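Local coordinates for protein sniffer CG10964-PA (Drosophila melanogaster, PDB 1SNY) that probably reduces carbonyl compounds at the expense of NADPH, as a short-chain dehydrogenase/reductase that holds NADP on a Rossmann fold, at residues 112-117 / 128-133; 170-175 / 191-196; 215-220 / 256-261. One frame throughout, in Å; residues are numbered along the deposited sequence.

Interaction 1: residues 112-117 / 128-133; sequences IAPKSA and LDTLQT. With NAP (NADP nicotinamide-adenine-dinucleotide phosphate), chain B.
The hydroxyl OG1 of Thr130 is met by two groups: Glu126 O, its hydrogen-bond partner one turn back in the same helix, and the ring of Pro114, which comes over from the loop and sets its CD 3.5 Å from that OG1. The rest of the contact is apolar and belongs to Ile112. CG1 of Ile112 lies between its own backbone N and carbonyl carbon (chi1 55°), and an extended second torsion carries CD1 onward to the helix, where it lies 3.8 Å from Asp129 O and 3.8 Å from Thr133 CB. The Ile112 and Thr133 side chains meet there at roughly a right angle. The other branch, CG2 of Ile112, turns to the cofactor and touches the adenine at N7A, 3.5 Å away; CG2 of Thr133 reaches the same N7A at 3.9 Å. One residue from the loop and one from the helix thus border the five-membered ring of the adenine. Replacing Ile112 by an alanine removes both branches, and would probably open a gap between loop and helix while taking away one of the adenine's apolar neighbours. The loop follows strand 105-108 and touches the early turns of helix 124-155 through Ile112 and Pro114, with Asn134 ND2 bonding Ile112 O; Ala188 of helix 187-207 packs on Pro114 and Thr130, while Leu128 and Leu131 turn to Val136 of the second subunit.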
loop_
_atom_site.group_PDB
_atom_site.type_symbol
_atom_site.label_atom_id
_atom_site.label_comp_id
_atom_site.label_asym_id
_atom_site.label_seq_id
_atom_site.Cartn_x
_atom_site.Cartn_y
_atom_site.Cartn_z
ATOM N N ILE A 112 10.803 8.873 0.552
ATOM C CA ILE A 112 11.561 8.763 1.791
ATOM C C ILE A 112 11.570 7.313 2.238
ATOM O O ILE A 112 10.668 6.547 1.910
ATOM C CB ILE A 112 10.950 9.607 2.935
ATOM C CG1 ILE A 112 9.487 9.223 3.137
ATOM C CG2 ILE A 112 11.115 11.092 2.634
ATOM C CD1 ILE A 112 8.789 9.938 4.302
ATOM N N ALA A 113 12.606 6.943 2.981
ATOM C CA ALA A 113 12.746 5.593 3.506
ATOM C C ALA A 113 13.291 5.710 4.920
ATOM O O ALA A 113 14.443 6.097 5.112
ATOM C CB ALA A 113 13.708 4.784 2.637
ATOM N N PRO A 114 12.469 5.395 5.931
ATOM C CA PRO A 114 12.963 5.495 7.307
ATOM C C PRO A 114 14.032 4.445 7.575
ATOM O O PRO A 114 14.242 3.543 6.767
ATOM C CB PRO A 114 11.708 5.267 8.135
ATOM C CG PRO A 114 10.944 4.279 7.287
ATOM C CD PRO A 114 11.093 4.866 5.902
ATOM N N LYS A 115 14.710 4.572 8.709
ATOM C CA LYS A 115 15.748 3.620 9.084
ATOM C C LYS A 115 15.131 2.241 9.266
ATOM O O LYS A 115 13.994 2.118 9.714
ATOM C CB LYS A 115 16.406 4.046 10.398
ATOM C CG LYS A 115 17.147 5.372 10.335
ATOM C CD LYS A 115 17.718 5.733 11.701
ATOM C CE LYS A 115 18.878 6.699 11.564
ATOM N NZ LYS A 115 19.974 6.073 10.764
ATOM N N SER A 116 15.885 1.208 8.915
ATOM C CA SER A 116 15.425 -0.168 9.060
ATOM C C SER A 116 14.970 -0.400 10.498
ATOM O O SER A 116 15.547 0.153 11.431
ATOM C CB SER A 116 16.563 -1.133 8.721
ATOM O OG SER A 116 16.262 -2.450 9.146
ATOM N N ALA A 117 13.927 -1.202 10.679
ATOM C CA ALA A 117 13.423 -1.489 12.018
ATOM C C ALA A 117 12.574 -2.755 12.052
ATOM O O ALA A 117 11.782 -3.016 11.142
ATOM C CB ALA A 117 12.615 -0.303 12.543
ATOM N N LEU A 128 2.574 6.126 8.883
ATOM C CA LEU A 128 1.727 7.150 8.287
ATOM C C LEU A 128 2.528 8.170 7.478
ATOM O O LEU A 128 2.136 8.532 6.374
ATOM C CB LEU A 128 0.920 7.886 9.367
ATOM C CG LEU A 128 -0.399 7.309 9.890
ATOM C CD1 LEU A 128 -1.344 7.068 8.726
ATOM C CD2 LEU A 128 -0.147 6.025 10.650
ATOM N N ASP A 129 3.650 8.638 8.023
ATOM C CA ASP A 129 4.467 9.620 7.311
ATOM C C ASP A 129 5.031 9.081 5.995
ATOM O O ASP A 129 5.070 9.797 4.978
ATOM C CB ASP A 129 5.624 10.101 8.192
ATOM C CG ASP A 129 5.162 10.995 9.329
ATOM O OD1 ASP A 129 3.970 11.373 9.351
ATOM O OD2 ASP A 129 5.999 11.319 10.196
ATOM N N THR A 130 5.470 7.825 6.013
ATOM C CA THR A 130 6.038 7.225 4.810
ATOM C C THR A 130 4.921 7.035 3.790
ATOM O O THR A 130 5.098 7.301 2.604
ATOM C CB THR A 130 6.713 5.881 5.120
ATOM O OG1 THR A 130 7.803 6.103 6.022
ATOM C CG2 THR A 130 7.257 5.242 3.841
ATOM N N LEU A 131 3.768 6.583 4.259
ATOM C CA LEU A 131 2.635 6.398 3.368
ATOM C C LEU A 131 2.177 7.735 2.772
ATOM O O LEU A 131 1.765 7.802 1.616
ATOM C CB LEU A 131 1.495 5.714 4.122
ATOM C CG LEU A 131 1.715 4.214 4.364
ATOM C CD1 LEU A 131 0.774 3.714 5.447
ATOM C CD2 LEU A 131 1.493 3.442 3.058
ATOM N N GLN A 132 2.248 8.815 3.546
ATOM C CA GLN A 132 1.823 10.109 3.010
ATOM C C GLN A 132 2.734 10.635 1.895
ATOM O O GLN A 132 2.256 11.090 0.861
ATOM C CB GLN A 132 1.743 11.153 4.136
ATOM C CG GLN A 132 1.330 12.513 3.637
ATOM C CD GLN A 132 1.281 13.531 4.744
ATOM O OE1 GLN A 132 2.287 13.783 5.404
ATOM N NE2 GLN A 132 0.109 14.117 4.961
ATOM N N THR A 133 4.043 10.557 2.095
ATOM C CA THR A 133 4.997 11.053 1.107
ATOM C C THR A 133 5.208 10.132 -0.099
ATOM O O THR A 133 5.299 10.602 -1.236
ATOM C CB THR A 133 6.382 11.309 1.749
ATOM O OG1 THR A 133 6.288 12.395 2.682
ATOM C CG2 THR A 133 7.413 11.646 0.678
HETATM P PA NAP B . 17.208 10.604 -1.664
HETATM O O1A NAP B . 16.913 10.543 -0.288
HETATM O O2A NAP B . 18.578 10.848 -2.262
HETATM O O5B NAP B . 16.269 11.692 -2.366
HETATM C C5B NAP B . 14.870 11.778 -1.989
HETATM C C4B NAP B . 14.442 13.092 -2.717
HETATM O O4B NAP B . 12.984 13.286 -2.411
HETATM C C3B NAP B . 15.102 14.399 -2.174
HETATM O O3B NAP B . 15.270 15.275 -3.300
HETATM C C2B NAP B . 14.096 14.885 -1.153
HETATM O O2B NAP B . 14.167 16.258 -0.792
HETATM C C1B NAP B . 12.749 14.545 -1.830
HETATM N N9A NAP B . 11.697 14.559 -0.827
HETATM C C8A NAP B . 11.463 13.778 0.287
HETATM N N7A NAP B . 10.379 14.123 0.972
HETATM C C5A NAP B . 9.880 15.200 0.254
HETATM C C6A NAP B . 8.746 15.997 0.489
HETATM N N6A NAP B . 7.860 15.884 1.511
HETATM N N1A NAP B . 8.492 17.031 -0.432
HETATM C C2A NAP B . 9.339 17.250 -1.532
HETATM N N3A NAP B . 10.466 16.480 -1.782
HETATM C C4A NAP B . 10.693 15.468 -0.862
HETATM O O3 NAP B . 16.718 9.267 -2.348
HETATM P PN NAP B . 16.797 8.713 -3.821
HETATM O O1N NAP B . 17.607 7.485 -3.864
HETATM O O2N NAP B . 17.253 9.846 -4.672
HETATM O O5D NAP B . 15.292 8.301 -4.097
HETATM C C5D NAP B . 14.632 8.715 -5.342
HETATM C C4D NAP B . 13.410 7.837 -5.541
HETATM O O4D NAP B . 13.824 6.507 -5.947
HETATM C C3D NAP B . 12.516 7.615 -4.278
HETATM O O3D NAP B . 11.112 7.657 -4.629
HETATM C C2D NAP B . 12.981 6.256 -3.776
HETATM O O2D NAP B . 12.040 5.609 -2.949
HETATM C C1D NAP B . 13.227 5.522 -5.040
HETATM N N1N NAP B . 14.223 4.429 -5.010
HETATM C C2N NAP B . 15.611 4.583 -4.693
HETATM C C3N NAP B . 16.412 3.429 -4.716
HETATM C C7N NAP B . 17.907 3.537 -4.386
HETATM O O7N NAP B . 18.544 2.501 -4.425
HETATM N N7N NAP B . 18.453 4.683 -4.082
HETATM C C4N NAP B . 15.854 2.114 -5.052
HETATM C C5N NAP B . 14.473 2.027 -5.357
HETATM C C6N NAP B . 13.641 3.176 -5.341
HETATM P P2B NAP B . 15.062 16.810 0.470
HETATM O O1X NAP B . 16.503 16.881 -0.045
HETATM O O2X NAP B . 14.437 18.147 0.697
HETATM O O3X NAP B . 14.918 15.807 1.605
#

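Interaction 2: residues 170-175 / 191-196; sequences NMSSIL and TSKSAL. With NAP (NADP nicotinamide-adenine-dinucleotide phosphate), chain B.
NZ of Lys193 joins the end of strand 167-171 to the cofactor: it donates to Met171 O at 2.9 Å. On the NADP side Lys193 NZ donates to the ribose hydroxyl O3D of NADP at 3.1 Å, with a weak bond to O2D besides. Towards the carbonyl of Met171, a selenomethionine in this crystal, the approach is bent, 141° at the oxygen and tilted out of the carbonyl plane. The lysine chain gets there with a single bend at chi2 (-59°); beyond it the chain runs extended to NZ, while CG packs beside Ser173 CB and CD lies against the backbone of Ser172. Met171 O is crowded from another side by CD2 of Leu196, 3.3 Å away. Lys193 follows Tyr189 by one helical turn, the Tyr-x-x-x-Lys pair of short-chain dehydrogenases, and Tyr189 OH is itself bonded to NADP; as in relatives, the lysine holds the ribose next to the nicotinamide. Past the strand end the chain passes beside the C5N-C6N side of that nicotinamide ring, where CB of Ser173 lies 3.6 Å from C5N of NADP. With its OG swung anti to the backbone N (chi1 165°), Ser173 accepts from Leu175 N at 3.0 Å, an ST turn that leads into the 3-10 segment. Ser172 OG touches the Lys193 backbone but is bonded to Asn197 OD1. Within the strand, CD1 of Leu196 packs against the Asn170 amide carbon CG at 3.9 Å; that amide is held at both ends, OD1 by Asn108 ND2 and ND2 by Thr200 OG1. At the far end a water donates to both Leu175 O and Ser194 OG, bridging turn and helix, and Ser194 OG is bonded to Gly176 O as well.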
loop_
_atom_site.group_PDB
_atom_site.type_symbol
_atom_site.label_atom_id
_atom_site.label_comp_id
_atom_site.label_asym_id
_atom_site.label_seq_id
_atom_site.Cartn_x
_atom_site.Cartn_y
_atom_site.Cartn_z
ATOM N N ASN A 170 5.975 6.716 -11.956
ATOM C CA ASN A 170 6.086 6.685 -10.505
ATOM C C ASN A 170 7.329 5.927 -10.098
ATOM O O ASN A 170 7.454 4.733 -10.370
ATOM C CB ASN A 170 4.872 6.009 -9.870
ATOM C CG ASN A 170 3.606 6.821 -10.034
ATOM O OD1 ASN A 170 3.618 8.044 -9.873
ATOM N ND2 ASN A 170 2.508 6.151 -10.352
HETATM N N MSE A 171 8.250 6.618 -9.451
HETATM C CA MSE A 171 9.462 5.954 -9.020
HETATM C C MSE A 171 9.093 5.029 -7.877
HETATM O O MSE A 171 8.723 5.483 -6.799
HETATM C CB MSE A 171 10.513 6.967 -8.566
HETATM C CG MSE A 171 11.913 6.376 -8.507
HETATM SE SE MSE A 171 12.671 5.920 -10.241
HETATM C CE MSE A 171 11.118 5.482 -11.298
ATOM N N SER A 172 9.167 3.725 -8.128
ATOM C CA SER A 172 8.824 2.738 -7.110
ATOM C C SER A 172 10.092 2.052 -6.615
ATOM O O SER A 172 11.159 2.637 -6.656
ATOM C CB SER A 172 7.840 1.714 -7.693
ATOM O OG SER A 172 7.319 0.863 -6.682
ATOM N N SER A 173 9.979 0.811 -6.153
ATOM C CA SER A 173 11.137 0.066 -5.656
ATOM C C SER A 173 10.888 -1.436 -5.714
ATOM O O SER A 173 9.753 -1.873 -5.569
ATOM C CB SER A 173 11.443 0.449 -4.210
ATOM O OG SER A 173 12.330 -0.497 -3.627
ATOM N N ILE A 174 11.947 -2.222 -5.919
ATOM C CA ILE A 174 11.791 -3.675 -5.989
ATOM C C ILE A 174 11.314 -4.193 -4.634
ATOM O O ILE A 174 10.718 -5.267 -4.542
ATOM C CB ILE A 174 13.121 -4.378 -6.377
ATOM C CG1 ILE A 174 12.872 -5.858 -6.677
ATOM C CG2 ILE A 174 14.121 -4.268 -5.242
ATOM C CD1 ILE A 174 12.063 -6.126 -7.932
ATOM N N LEU A 175 11.569 -3.420 -3.583
ATOM C CA LEU A 175 11.140 -3.806 -2.239
ATOM C C LEU A 175 9.620 -3.734 -2.172
ATOM O O LEU A 175 9.000 -4.231 -1.230
ATOM C CB LEU A 175 11.754 -2.885 -1.185
ATOM C CG LEU A 175 13.284 -2.856 -1.095
ATOM C CD1 LEU A 175 13.716 -1.922 0.017
ATOM C CD2 LEU A 175 13.810 -4.254 -0.834
ATOM N N THR A 191 5.177 -1.140 2.351
ATOM C CA THR A 191 3.758 -0.882 2.181
ATOM C C THR A 191 3.496 0.321 1.287
ATOM O O THR A 191 2.554 0.317 0.490
ATOM C CB THR A 191 3.033 -0.661 3.535
ATOM O OG1 THR A 191 3.646 0.423 4.244
ATOM C CG2 THR A 191 3.084 -1.924 4.377
ATOM N N SER A 192 4.314 1.367 1.422
ATOM C CA SER A 192 4.112 2.561 0.621
ATOM C C SER A 192 4.410 2.369 -0.849
ATOM O O SER A 192 3.746 2.954 -1.691
ATOM C CB SER A 192 4.959 3.738 1.149
ATOM O OG SER A 192 6.347 3.581 0.861
ATOM N N LYS A 193 5.411 1.554 -1.163
ATOM C CA LYS A 193 5.756 1.327 -2.566
ATOM C C LYS A 193 4.801 0.315 -3.202
ATOM O O LYS A 193 4.485 0.432 -4.380
ATOM C CB LYS A 193 7.223 0.880 -2.686
ATOM C CG LYS A 193 8.235 1.958 -2.296
ATOM C CD LYS A 193 8.095 3.225 -3.154
ATOM C CE LYS A 193 9.365 4.075 -3.082
ATOM N NZ LYS A 193 9.299 5.273 -3.969
ATOM N N SER A 194 4.341 -0.679 -2.440
ATOM C CA SER A 194 3.370 -1.618 -2.998
ATOM C C SER A 194 2.077 -0.842 -3.201
ATOM O O SER A 194 1.331 -1.095 -4.139
ATOM C CB SER A 194 3.119 -2.822 -2.066
ATOM O OG SER A 194 4.263 -3.639 -1.993
ATOM N N ALA A 195 1.803 0.119 -2.317
ATOM C CA ALA A 195 0.602 0.927 -2.465
ATOM C C ALA A 195 0.728 1.825 -3.699
ATOM O O ALA A 195 -0.243 2.027 -4.423
ATOM C CB ALA A 195 0.375 1.791 -1.200
ATOM N N LEU A 196 1.917 2.385 -3.919
ATOM C CA LEU A 196 2.158 3.242 -5.081
ATOM C C LEU A 196 1.922 2.414 -6.341
ATOM O O LEU A 196 1.327 2.885 -7.298
ATOM C CB LEU A 196 3.596 3.761 -5.078
ATOM C CG LEU A 196 4.021 4.660 -6.242
ATOM C CD1 LEU A 196 3.176 5.932 -6.249
ATOM C CD2 LEU A 196 5.506 4.972 -6.125
HETATM P PA NAP B . 17.208 10.604 -1.664
HETATM O O1A NAP B . 16.913 10.543 -0.288
HETATM O O2A NAP B . 18.578 10.848 -2.262
HETATM O O5B NAP B . 16.269 11.692 -2.366
HETATM C C5B NAP B . 14.870 11.778 -1.989
HETATM C C4B NAP B . 14.442 13.092 -2.717
HETATM O O4B NAP B . 12.984 13.286 -2.411
HETATM C C3B NAP B . 15.102 14.399 -2.174
HETATM O O3B NAP B . 15.270 15.275 -3.300
HETATM C C2B NAP B . 14.096 14.885 -1.153
HETATM O O2B NAP B . 14.167 16.258 -0.792
HETATM C C1B NAP B . 12.749 14.545 -1.830
HETATM N N9A NAP B . 11.697 14.559 -0.827
HETATM C C8A NAP B . 11.463 13.778 0.287
HETATM N N7A NAP B . 10.379 14.123 0.972
HETATM C C5A NAP B . 9.880 15.200 0.254
HETATM C C6A NAP B . 8.746 15.997 0.489
HETATM N N6A NAP B . 7.860 15.884 1.511
HETATM N N1A NAP B . 8.492 17.031 -0.432
HETATM C C2A NAP B . 9.339 17.250 -1.532
HETATM N N3A NAP B . 10.466 16.480 -1.782
HETATM C C4A NAP B . 10.693 15.468 -0.862
HETATM O O3 NAP B . 16.718 9.267 -2.348
HETATM P PN NAP B . 16.797 8.713 -3.821
HETATM O O1N NAP B . 17.607 7.485 -3.864
HETATM O O2N NAP B . 17.253 9.846 -4.672
HETATM O O5D NAP B . 15.292 8.301 -4.097
HETATM C C5D NAP B . 14.632 8.715 -5.342
HETATM C C4D NAP B . 13.410 7.837 -5.541
HETATM O O4D NAP B . 13.824 6.507 -5.947
HETATM C C3D NAP B . 12.516 7.615 -4.278
HETATM O O3D NAP B . 11.112 7.657 -4.629
HETATM C C2D NAP B . 12.981 6.256 -3.776
HETATM O O2D NAP B . 12.040 5.609 -2.949
HETATM C C1D NAP B . 13.227 5.522 -5.040
HETATM N N1N NAP B . 14.223 4.429 -5.010
HETATM C C2N NAP B . 15.611 4.583 -4.693
HETATM C C3N NAP B . 16.412 3.429 -4.716
HETATM C C7N NAP B . 17.907 3.537 -4.386
HETATM O O7N NAP B . 18.544 2.501 -4.425
HETATM N N7N NAP B . 18.453 4.683 -4.082
HETATM C C4N NAP B . 15.854 2.114 -5.052
HETATM C C5N NAP B . 14.473 2.027 -5.357
HETATM C C6N NAP B . 13.641 3.176 -5.341
HETATM P P2B NAP B . 15.062 16.810 0.470
HETATM O O1X NAP B . 16.503 16.881 -0.045
HETATM O O2X NAP B . 14.437 18.147 0.697
HETATM O O3X NAP B . 14.918 15.807 1.605
HETATM O O HOH W 1 6.349 -5.157 -0.646
#

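Interaction 3: residues 215-220 / 256-261; sequences VSLHPG and GFVNYD. With NAP (NADP nicotinamide-adenine-dinucleotide phosphate), chain B.
His218 and Asn259 lie side by side and point the same way, imidazole and amide nearly coplanar at 18°, with OD1 of Asn259 at the ring edge 3.4 Å from His218 CD2. CG of His218 is anti to the backbone N (chi1 168°), and this folds the ring against the chain that follows, with Gly220 N over the centre of one face. The ring also reaches the cofactor edgewise, its ND1 3.6 Å from C5N of NADP. On Asn259 the other end of the amide, ND2, donates to Asp261 OD2, meeting it from above the carboxylate plane.

Tyr260 holds CG between its backbone N and carbonyl carbon (chi1 66°), which folds the ring back against the turn at Pro219 and Gly220; its CD2 comes to 3.5 Å from Gly220 CA. A beta carbon at Gly220 would run into that CD2, and the residue's phi is positive, so a side chain here would probably be poorly tolerated. Phe257 turns its CD1 to Ser216 CB at 3.8 Å, with Ser216 O in the ring plane at its edge; the Ser216 hydroxyl itself bonds Thr200 OG1 and Asn197 OD1. On the opposite face of the sheet CD1 of Leu217 meets CG2 of Val258 at 3.9 Å.

Parallel pairing runs through Ser216 N to Gly256 O (2.9 Å), Val258 N to Ser216 O and His218 N to Val258 O. Strand 257-258 is the last of the parallel Rossmann sheet and is reached by a beta-alpha-beta crossover through helix 235-248, whose Ile242 and Ile246 cover Leu217; beyond strand 213-217 lies strand 167-171.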
loop_
_atom_site.group_PDB
_atom_site.type_symbol
_atom_site.label_atom_id
_atom_site.label_comp_id
_atom_site.label_asym_id
_atom_site.label_seq_id
_atom_site.Cartn_x
_atom_site.Cartn_y
_atom_site.Cartn_z
ATOM N N VAL A 215 3.393 4.141 -15.376
ATOM C CA VAL A 215 4.198 2.984 -15.051
ATOM C C VAL A 215 4.970 3.218 -13.773
ATOM O O VAL A 215 5.308 4.357 -13.440
ATOM C CB VAL A 215 5.244 2.678 -16.163
ATOM C CG1 VAL A 215 4.560 2.551 -17.525
ATOM C CG2 VAL A 215 6.294 3.775 -16.191
ATOM N N SER A 216 5.227 2.134 -13.049
ATOM C CA SER A 216 6.037 2.205 -11.847
ATOM C C SER A 216 7.409 1.755 -12.317
ATOM O O SER A 216 7.522 0.817 -13.113
ATOM C CB SER A 216 5.539 1.238 -10.775
ATOM O OG SER A 216 4.383 1.742 -10.135
ATOM N N LEU A 217 8.451 2.408 -11.832
ATOM C CA LEU A 217 9.783 2.034 -12.257
ATOM C C LEU A 217 10.758 1.947 -11.095
ATOM O O LEU A 217 10.829 2.834 -10.246
ATOM C CB LEU A 217 10.285 3.033 -13.320
ATOM C CG LEU A 217 11.642 2.772 -13.990
ATOM C CD1 LEU A 217 11.612 3.301 -15.417
ATOM C CD2 LEU A 217 12.763 3.422 -13.197
ATOM N N HIS A 218 11.487 0.839 -11.054
ATOM C CA HIS A 218 12.502 0.605 -10.040
ATOM C C HIS A 218 13.796 1.040 -10.710
ATOM O O HIS A 218 14.149 0.530 -11.772
ATOM C CB HIS A 218 12.562 -0.884 -9.683
ATOM C CG HIS A 218 13.753 -1.261 -8.860
ATOM N ND1 HIS A 218 14.010 -0.710 -7.624
ATOM C CD2 HIS A 218 14.764 -2.132 -9.099
ATOM C CE1 HIS A 218 15.126 -1.223 -7.137
ATOM N NE2 HIS A 218 15.604 -2.089 -8.013
ATOM N N PRO A 219 14.511 1.999 -10.109
ATOM C CA PRO A 219 15.766 2.514 -10.654
ATOM C C PRO A 219 16.957 1.606 -10.386
ATOM O O PRO A 219 18.095 1.963 -10.688
ATOM C CB PRO A 219 15.903 3.856 -9.947
ATOM C CG PRO A 219 15.392 3.519 -8.568
ATOM C CD PRO A 219 14.147 2.715 -8.869
ATOM N N GLY A 220 16.686 0.426 -9.839
ATOM C CA GLY A 220 17.756 -0.491 -9.498
ATOM C C GLY A 220 18.301 -0.018 -8.164
ATOM O O GLY A 220 17.824 0.986 -7.632
ATOM N N GLY A 256 2.381 -1.058 -16.100
ATOM C CA GLY A 256 3.321 -2.055 -15.634
ATOM C C GLY A 256 4.355 -1.606 -14.625
ATOM O O GLY A 256 4.491 -0.427 -14.304
ATOM N N PHE A 257 5.092 -2.587 -14.130
ATOM C CA PHE A 257 6.143 -2.386 -13.157
ATOM C C PHE A 257 7.402 -2.826 -13.889
ATOM O O PHE A 257 7.552 -4.003 -14.251
ATOM C CB PHE A 257 5.853 -3.269 -11.941
ATOM C CG PHE A 257 6.786 -3.073 -10.782
ATOM C CD1 PHE A 257 7.614 -1.955 -10.694
ATOM C CD2 PHE A 257 6.806 -4.008 -9.745
ATOM C CE1 PHE A 257 8.450 -1.771 -9.593
ATOM C CE2 PHE A 257 7.632 -3.839 -8.640
ATOM C CZ PHE A 257 8.462 -2.714 -8.558
ATOM N N VAL A 258 8.293 -1.880 -14.148
ATOM C CA VAL A 258 9.507 -2.212 -14.873
ATOM C C VAL A 258 10.797 -1.838 -14.163
ATOM O O VAL A 258 10.852 -0.902 -13.361
ATOM C CB VAL A 258 9.514 -1.555 -16.275
ATOM C CG1 VAL A 258 8.216 -1.867 -17.002
ATOM C CG2 VAL A 258 9.713 -0.057 -16.149
ATOM N N ASN A 259 11.835 -2.599 -14.480
ATOM C CA ASN A 259 13.168 -2.401 -13.938
ATOM C C ASN A 259 13.767 -1.189 -14.667
ATOM O O ASN A 259 13.182 -0.691 -15.633
ATOM C CB ASN A 259 13.981 -3.678 -14.191
ATOM C CG ASN A 259 15.272 -3.728 -13.397
ATOM O OD1 ASN A 259 15.330 -3.278 -12.253
ATOM N ND2 ASN A 259 16.318 -4.305 -14.001
ATOM N N TYR A 260 14.917 -0.707 -14.209
ATOM C CA TYR A 260 15.536 0.463 -14.830
ATOM C C TYR A 260 15.949 0.249 -16.285
ATOM O O TYR A 260 16.158 1.215 -17.022
ATOM C CB TYR A 260 16.742 0.914 -14.006
ATOM C CG TYR A 260 17.879 -0.078 -13.985
ATOM C CD1 TYR A 260 18.817 -0.115 -15.016
ATOM C CD2 TYR A 260 18.020 -0.974 -12.932
ATOM C CE1 TYR A 260 19.872 -1.020 -14.996
ATOM C CE2 TYR A 260 19.070 -1.885 -12.901
ATOM C CZ TYR A 260 19.994 -1.901 -13.937
ATOM O OH TYR A 260 21.048 -2.784 -13.901
ATOM N N ASP A 261 16.063 -1.012 -16.694
ATOM C CA ASP A 261 16.439 -1.335 -18.066
ATOM C C ASP A 261 15.225 -1.803 -18.856
ATOM O O ASP A 261 15.359 -2.337 -19.961
ATOM C CB ASP A 261 17.512 -2.427 -18.099
ATOM C CG ASP A 261 16.989 -3.775 -17.649
ATOM O OD1 ASP A 261 17.559 -4.799 -18.086
ATOM O OD2 ASP A 261 16.020 -3.820 -16.855
HETATM P PA NAP B . 17.208 10.604 -1.664
HETATM O O1A NAP B . 16.913 10.543 -0.288
HETATM O O2A NAP B . 18.578 10.848 -2.262
HETATM O O5B NAP B . 16.269 11.692 -2.366
HETATM C C5B NAP B . 14.870 11.778 -1.989
HETATM C C4B NAP B . 14.442 13.092 -2.717
HETATM O O4B NAP B . 12.984 13.286 -2.411
HETATM C C3B NAP B . 15.102 14.399 -2.174
HETATM O O3B NAP B . 15.270 15.275 -3.300
HETATM C C2B NAP B . 14.096 14.885 -1.153
HETATM O O2B NAP B . 14.167 16.258 -0.792
HETATM C C1B NAP B . 12.749 14.545 -1.830
HETATM N N9A NAP B . 11.697 14.559 -0.827
HETATM C C8A NAP B . 11.463 13.778 0.287
HETATM N N7A NAP B . 10.379 14.123 0.972
HETATM C C5A NAP B . 9.880 15.200 0.254
HETATM C C6A NAP B . 8.746 15.997 0.489
HETATM N N6A NAP B . 7.860 15.884 1.511
HETATM N N1A NAP B . 8.492 17.031 -0.432
HETATM C C2A NAP B . 9.339 17.250 -1.532
HETATM N N3A NAP B . 10.466 16.480 -1.782
HETATM C C4A NAP B . 10.693 15.468 -0.862
HETATM O O3 NAP B . 16.718 9.267 -2.348
HETATM P PN NAP B . 16.797 8.713 -3.821
HETATM O O1N NAP B . 17.607 7.485 -3.864
HETATM O O2N NAP B . 17.253 9.846 -4.672
HETATM O O5D NAP B . 15.292 8.301 -4.097
HETATM C C5D NAP B . 14.632 8.715 -5.342
HETATM C C4D NAP B . 13.410 7.837 -5.541
HETATM O O4D NAP B . 13.824 6.507 -5.947
HETATM C C3D NAP B . 12.516 7.615 -4.278
HETATM O O3D NAP B . 11.112 7.657 -4.629
HETATM C C2D NAP B . 12.981 6.256 -3.776
HETATM O O2D NAP B . 12.040 5.609 -2.949
HETATM C C1D NAP B . 13.227 5.522 -5.040
HETATM N N1N NAP B . 14.223 4.429 -5.010
HETATM C C2N NAP B . 15.611 4.583 -4.693
HETATM C C3N NAP B . 16.412 3.429 -4.716
HETATM C C7N NAP B . 17.907 3.537 -4.386
HETATM O O7N NAP B . 18.544 2.501 -4.425
HETATM N N7N NAP B . 18.453 4.683 -4.082
HETATM C C4N NAP B . 15.854 2.114 -5.052
HETATM C C5N NAP B . 14.473 2.027 -5.357
HETATM C C6N NAP B . 13.641 3.176 -5.341
HETATM P P2B NAP B . 15.062 16.810 0.470
HETATM O O1X NAP B . 16.503 16.881 -0.045
HETATM O O2X NAP B . 14.437 18.147 0.697
HETATM O O3X NAP B . 14.918 15.807 1.605
#

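How the interactions relate
From the N terminus the three contacts come in series, none nesting in or crossing another. Interaction 1 closes the loop between strand 105-108 and helix 124-155. Interaction 2 closes the longer connection from strand 167-171 into helix 187-207, and interaction 3 the crossover from strand 213-217 to the last strand, 257-258. Neighbours in sequence also touch in space: Thr130 packs on Ser192, setting helix 124-155 against helix 187-207, and interactions 2 and 3 share the sheet, with Ser172 N and Asn170 N probably bonded to Leu217 O and Val215 O. Interactions 1 and 3 do not meet, but NADP spans all three, adenine at interaction 1 and nicotinamide at the other two.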